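Long-range contact in polysaccharide deacetylase-like protein (Bacillus anthracis, PDB 4V33), which is a putative polysaccharide deacetylase, probably a zinc-dependent hydrolase, required for osmotic stability and cell shape maintenance in the bacterium: residues Q142-L147 and P199-F204. Numbering follows the deposited sequence. Where two conformers were deposited one is given.
Sequences QKVPVL and PIFVTF
Val146 and Leu147 lie beside Phe201 and Val202 as neighbouring parallel strands joined by a ladder of backbone bonds. Phe201 N donates to Pro145 O at 3.0 Å, almost straight at 172°, and Leu147 N returns a bond to Phe201 O at 2.7 Å. Pro145 keeps its carbonyl for Phe201 N, but its ring carbon CD, not an N-H, faces Pro199 O at 3.4 Å, and the ladder ends there. Leu147 O then accepts from both the backbone N and the hydroxyl of Thr203, with OG1 2.7 Å from Leu147 O. Thr203 chi1 of 80° sets OG1 between its own backbone N and carbonyl carbon, and Arg343 is a further partner of this hydroxyl.

Apolar groups pack tightly on both faces of the pair. On one, Val144 CG1 reaches Phe201 CD1 at 3.5 Å; it and Val146 CG2 come obliquely to the ring, compact branched side chains fitting close beside it, while Val146 CG1 lies against Thr203 CG2. The ring also meets Phe187. On the other, Leu147 CD1 touches Ile200 CD1 at 3.7 Å, and Pro145 CG bears on the same isoleucine, with Ile359 of helix 352-359 covering both residues.

Toward residue 142 the contact is looser. No bridge joins the backbones here; the extended Gln142 side chain brings NE2 to 3.5 Å from Pro199 CD, crossing the ring at about a right angle. NE2 donates to the carbonyls of Ile193 and Val196, which suits an amide to this buried place. Lys143 is exposed and barely contributes, as befits a long charged chain at the solvent edge.

Strand 199-206 continues to Asp206, which binds zinc with His264 and His268. The pairing thus joins neighbouring strands of the parallel sheet in a polysaccharide deacetylase domain, consistent with the distorted beta/alpha barrel of this family.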
loop_
_atom_site.group_PDB
_atom_site.type_symbol
_atom_site.label_atom_id
_atom_site.label_comp_id
_atom_site.label_asym_id
_atom_site.label_seq_id
_atom_site.Cartn_x
_atom_site.Cartn_y
_atom_site.Cartn_z
ATOM N N GLN A 142 4.435 -3.004 -7.977
ATOM C CA GLN A 142 3.260 -2.201 -8.293
ATOM C C GLN A 142 3.353 -0.809 -7.703
ATOM O O GLN A 142 3.860 -0.621 -6.596
ATOM C CB GLN A 142 1.987 -2.867 -7.758
ATOM C CG GLN A 142 1.737 -4.234 -8.327
ATOM C CD GLN A 142 0.306 -4.701 -8.145
ATOM O OE1 GLN A 142 -0.392 -4.958 -9.121
ATOM N NE2 GLN A 142 -0.122 -4.855 -6.896
ATOM N N LYS A 143 2.844 0.164 -8.445
ATOM C CA LYS A 143 2.732 1.518 -7.920
ATOM C C LYS A 143 1.613 1.560 -6.885
ATOM O O LYS A 143 0.626 0.819 -6.976
ATOM C CB LYS A 143 2.476 2.521 -9.048
ATOM C CG LYS A 143 1.097 2.417 -9.683
ATOM C CD LYS A 143 1.015 3.239 -10.960
ATOM C CE LYS A 143 -0.379 3.181 -11.568
ATOM N NZ LYS A 143 -0.785 1.788 -11.903
ATOM N N VAL A 144 1.778 2.424 -5.890
ATOM C CA VAL A 144 0.823 2.517 -4.800
ATOM C C VAL A 144 0.487 3.988 -4.569
ATOM O O VAL A 144 1.278 4.716 -3.983
ATOM C CB VAL A 144 1.415 1.942 -3.496
ATOM C CG1 VAL A 144 0.397 2.008 -2.375
ATOM C CG2 VAL A 144 1.872 0.487 -3.703
ATOM N N PRO A 145 -0.684 4.432 -5.057
ATOM C CA PRO A 145 -1.092 5.800 -4.729
ATOM C C PRO A 145 -1.486 5.895 -3.264
ATOM O O PRO A 145 -2.194 5.029 -2.737
ATOM C CB PRO A 145 -2.298 6.056 -5.637
ATOM C CG PRO A 145 -2.768 4.690 -6.085
ATOM C CD PRO A 145 -1.600 3.752 -5.987
ATOM N N VAL A 146 -1.021 6.959 -2.623
ATOM C CA VAL A 146 -1.332 7.227 -1.228
ATOM C C VAL A 146 -2.083 8.556 -1.204
ATOM O O VAL A 146 -1.486 9.622 -1.349
ATOM C CB VAL A 146 -0.055 7.288 -0.371
ATOM C CG1 VAL A 146 -0.404 7.546 1.095
ATOM C CG2 VAL A 146 0.736 5.984 -0.521
ATOM N N LEU A 147 -3.404 8.475 -1.070
ATOM C CA LEU A 147 -4.258 9.668 -1.113
ATOM C C LEU A 147 -4.162 10.474 0.167
ATOM O O LEU A 147 -4.095 9.913 1.263
ATOM C CB LEU A 147 -5.711 9.254 -1.309
ATOM C CG LEU A 147 -6.041 8.572 -2.640
ATOM C CD1 LEU A 147 -7.408 7.887 -2.581
ATOM C CD2 LEU A 147 -6.040 9.625 -3.744
ATOM N N PRO A 199 -3.617 -1.811 -5.340
ATOM C CA PRO A 199 -3.453 -1.318 -3.968
ATOM C C PRO A 199 -3.555 0.199 -3.904
ATOM O O PRO A 199 -3.099 0.891 -4.812
ATOM C CB PRO A 199 -2.022 -1.753 -3.615
ATOM C CG PRO A 199 -1.325 -1.855 -4.951
ATOM C CD PRO A 199 -2.384 -2.436 -5.856
ATOM N N ILE A 200 -4.160 0.708 -2.838
ATOM C CA ILE A 200 -4.266 2.144 -2.633
ATOM C C ILE A 200 -4.406 2.427 -1.139
ATOM O O ILE A 200 -5.005 1.630 -0.410
ATOM C CB ILE A 200 -5.452 2.733 -3.440
ATOM C CG1 ILE A 200 -5.438 4.265 -3.391
ATOM C CG2 ILE A 200 -6.801 2.163 -2.962
ATOM C CD1 ILE A 200 -6.271 4.901 -4.522
ATOM N N PHE A 201 -3.830 3.541 -0.694
ATOM C CA PHE A 201 -3.909 3.956 0.701
ATOM C C PHE A 201 -4.696 5.246 0.798
ATOM O O PHE A 201 -4.285 6.267 0.253
ATOM C CB PHE A 201 -2.501 4.189 1.271
ATOM C CG PHE A 201 -1.767 2.922 1.598
ATOM C CD1 PHE A 201 -1.378 2.052 0.593
ATOM C CD2 PHE A 201 -1.463 2.599 2.910
ATOM C CE1 PHE A 201 -0.704 0.873 0.889
ATOM C CE2 PHE A 201 -0.789 1.427 3.211
ATOM C CZ PHE A 201 -0.413 0.567 2.208
ATOM N N VAL A 202 -5.840 5.194 1.471
ATOM C CA VAL A 202 -6.593 6.403 1.766
ATOM C C VAL A 202 -6.097 6.931 3.113
ATOM O O VAL A 202 -6.126 6.202 4.112
ATOM C CB VAL A 202 -8.098 6.116 1.853
ATOM C CG1 VAL A 202 -8.876 7.393 2.183
ATOM C CG2 VAL A 202 -8.601 5.491 0.538
ATOM N N THR A 203 -5.621 8.178 3.132
ATOM C CA THR A 203 -5.145 8.780 4.387
ATOM C C THR A 203 -5.777 10.143 4.632
ATOM O O THR A 203 -6.125 10.865 3.686
ATOM C CB THR A 203 -3.583 8.922 4.473
ATOM O OG1 THR A 203 -3.140 10.073 3.739
ATOM C CG2 THR A 203 -2.874 7.668 3.959
ATOM N N PHE A 204 -5.884 10.484 5.914
ATOM C CA PHE A 204 -6.440 11.751 6.381
ATOM C C PHE A 204 -5.453 12.389 7.327
ATOM O O PHE A 204 -4.889 11.707 8.196
ATOM C CB PHE A 204 -7.734 11.507 7.156
ATOM C CG PHE A 204 -8.807 10.861 6.347
ATOM C CD1 PHE A 204 -8.892 9.481 6.277
ATOM C CD2 PHE A 204 -9.735 11.629 5.657
ATOM C CE1 PHE A 204 -9.881 8.857 5.524
ATOM C CE2 PHE A 204 -10.732 11.011 4.897
ATOM C CZ PHE A 204 -10.803 9.623 4.832
#